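Local atomic coordinates of dihydropyrimidinase (Brevibacillus agri, PDB entry 3SFW), a protein that probably catalyses the reversible, zinc-dependent hydrolytic ring opening of dihydropyrimidines to N-carbamoyl-beta-amino acids. Residues N296-W301 and K356-L361. Sequence-based numbering, arbitrary orientation.
Sequences NQDVLW and KGKISL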
loop_
_atom_site.group_PDB
_atom_site.type_symbol
_atom_site.label_atom_id
_atom_site.label_comp_id
_atom_site.label_asym_id
_atom_site.label_seq_id
_atom_site.Cartn_x
_atom_site.Cartn_y
_atom_site.Cartn_z
ATOM N N ASN A 296 -7.521 -4.508 16.967
ATOM C CA ASN A 296 -6.123 -4.829 16.638
ATOM C C ASN A 296 -5.792 -6.307 16.814
ATOM O O ASN A 296 -4.887 -6.823 16.146
ATOM C CB ASN A 296 -5.127 -3.963 17.422
ATOM C CG ASN A 296 -5.119 -2.550 16.951
ATOM O OD1 ASN A 296 -4.456 -2.217 15.957
ATOM N ND2 ASN A 296 -5.934 -1.691 17.607
ATOM N N GLN A 297 -6.497 -6.987 17.733
ATOM C CA GLN A 297 -6.133 -8.379 18.084
ATOM C C GLN A 297 -6.221 -9.232 16.836
ATOM O O GLN A 297 -5.335 -10.073 16.582
ATOM C CB GLN A 297 -7.099 -8.945 19.124
ATOM C CG GLN A 297 -6.973 -8.209 20.485
ATOM C CD GLN A 297 -8.052 -8.626 21.445
ATOM O OE1 GLN A 297 -9.001 -9.343 21.067
ATOM N NE2 GLN A 297 -7.916 -8.206 22.707
ATOM N N ASP A 298 -7.331 -9.106 16.096
ATOM C CA ASP A 298 -7.477 -10.020 14.946
ATOM C C ASP A 298 -6.443 -9.783 13.845
ATOM O O ASP A 298 -6.084 -10.726 13.103
ATOM C CB ASP A 298 -8.904 -10.068 14.384
ATOM C CG ASP A 298 -9.804 -11.065 15.159
ATOM O OD1 ASP A 298 -11.029 -10.844 15.148
ATOM O OD2 ASP A 298 -9.301 -12.043 15.802
ATOM N N VAL A 299 -6.006 -8.534 13.712
ATOM C CA VAL A 299 -4.912 -8.230 12.784
ATOM C C VAL A 299 -3.613 -8.946 13.235
ATOM O O VAL A 299 -2.894 -9.511 12.406
ATOM C CB VAL A 299 -4.691 -6.725 12.653
ATOM C CG1 VAL A 299 -3.558 -6.419 11.596
ATOM C CG2 VAL A 299 -6.006 -6.000 12.173
ATOM N N LEU A 300 -3.332 -8.943 14.542
ATOM C CA LEU A 300 -2.185 -9.752 15.071
ATOM C C LEU A 300 -2.326 -11.277 14.807
ATOM O O LEU A 300 -1.372 -11.949 14.357
ATOM C CB LEU A 300 -1.990 -9.509 16.581
ATOM C CG LEU A 300 -1.662 -8.059 16.945
ATOM C CD1 LEU A 300 -1.728 -7.921 18.461
ATOM C CD2 LEU A 300 -0.269 -7.606 16.437
ATOM N N TRP A 301 -3.520 -11.816 15.038
ATOM C CA TRP A 301 -3.742 -13.230 14.804
ATOM C C TRP A 301 -3.561 -13.535 13.331
ATOM O O TRP A 301 -2.917 -14.522 13.000
ATOM C CB TRP A 301 -5.175 -13.657 15.209
ATOM C CG TRP A 301 -5.385 -13.875 16.736
ATOM C CD1 TRP A 301 -6.285 -13.205 17.561
ATOM C CD2 TRP A 301 -4.775 -14.864 17.534
ATOM N NE1 TRP A 301 -6.237 -13.736 18.835
ATOM C CE2 TRP A 301 -5.304 -14.749 18.847
ATOM C CE3 TRP A 301 -3.818 -15.870 17.276
ATOM C CZ2 TRP A 301 -4.938 -15.610 19.866
ATOM C CZ3 TRP A 301 -3.425 -16.678 18.313
ATOM C CH2 TRP A 301 -3.995 -16.568 19.579
ATOM N N LYS A 356 -9.414 -22.132 18.350
ATOM C CA LYS A 356 -10.372 -21.265 17.653
ATOM C C LYS A 356 -10.035 -21.141 16.165
ATOM O O LYS A 356 -10.610 -20.328 15.456
ATOM C CB LYS A 356 -10.450 -19.891 18.344
ATOM C CG LYS A 356 -10.914 -20.009 19.808
ATOM C CD LYS A 356 -11.104 -18.636 20.460
ATOM C CE LYS A 356 -12.078 -18.705 21.658
ATOM N NZ LYS A 356 -12.233 -17.328 22.248
ATOM N N GLY A 357 -9.075 -21.940 15.700
ATOM C CA GLY A 357 -8.755 -21.961 14.281
ATOM C C GLY A 357 -8.008 -20.740 13.790
ATOM O O GLY A 357 -7.910 -20.494 12.570
ATOM N N LYS A 358 -7.440 -19.961 14.716
ATOM C CA LYS A 358 -6.659 -18.796 14.293
ATOM C C LYS A 358 -5.281 -19.114 13.786
ATOM O O LYS A 358 -4.774 -18.407 12.916
ATOM C CB LYS A 358 -6.577 -17.760 15.407
ATOM C CG LYS A 358 -8.004 -17.367 15.807
ATOM C CD LYS A 358 -8.100 -16.210 16.740
ATOM C CE LYS A 358 -9.591 -15.907 17.051
ATOM N NZ LYS A 358 -9.727 -14.800 18.074
ATOM N N ILE A 359 -4.682 -20.166 14.327
ATOM C CA ILE A 359 -3.407 -20.676 13.832
ATOM C C ILE A 359 -3.538 -22.200 13.878
ATOM O O ILE A 359 -4.345 -22.698 14.655
ATOM C CB ILE A 359 -2.218 -20.271 14.749
ATOM C CG1 ILE A 359 -2.568 -20.511 16.236
ATOM C CG2 ILE A 359 -1.857 -18.754 14.595
ATOM C CD1 ILE A 359 -1.301 -20.263 17.181
ATOM N N SER A 360 -2.676 -22.936 13.154
ATOM C CA SER A 360 -2.690 -24.406 13.253
ATOM C C SER A 360 -1.888 -24.907 14.465
ATOM O O SER A 360 -1.098 -24.165 15.044
ATOM C CB SER A 360 -2.157 -25.068 11.989
ATOM O OG SER A 360 -0.776 -24.860 11.845
ATOM N N LEU A 361 -2.074 -26.176 14.831
ATOM C CA LEU A 361 -1.307 -26.733 15.943
ATOM C C LEU A 361 0.187 -26.727 15.576
ATOM O O LEU A 361 1.035 -26.457 16.425
ATOM C CB LEU A 361 -1.773 -28.167 16.256
ATOM C CG LEU A 361 -1.061 -28.850 17.417
ATOM C CD1 LEU A 361 -1.120 -27.996 18.667
ATOM C CD2 LEU A 361 -1.704 -30.197 17.686
#
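Lys-358 lays its aliphatic chain over one face of the Trp-301 indole, a CH-pi contact in which CD of Lys-358 sits 3.5 Å from the centroid of the five-membered ring and only 6° off its normal. Nearer the backbone, CB of Lys-358 reaches the six-membered ring, 3.8 Å from CE3 of Trp-301. The lysine can span both rings because its chain runs straight beyond CG, chi2 to chi4 all near 180°, which carries the ammonium, still above the ring plane, just past the CD1-NE1 bond. Charge takes over there: NZ of Lys-358 forms a long salt bridge, 3.6 Å, with OD2 of Asp-298, one helical turn before the tryptophan, and the two side chains meet at about a right angle. The contact ties helix 295-305 of the amidohydrolase TIM-barrel domain to the loop between helices 345-354 and 361-376. Gly-357, whose phi is positive, is the C-prime residue of a Schellman motif ending the earlier helix; Ser-360 N-caps the next one through OG to the backbone N of Gln-363. Apolar packing adds a lighter touch at the indole's edge, where CD1 of Ile-359 lies 4.3 Å from CZ3 of Trp-301, near the ring plane. Replacing Trp-301 by an alanine would probably leave the methylenes of Lys-358 without their flat support and open a gap beside Ile-359. The same indole also packs on Leu-349 and Glu-352 of helix 345-354 and on Leu-268, while Gly-357 O accepts a hydrogen bond from Arg-460 of a neighbouring subunit.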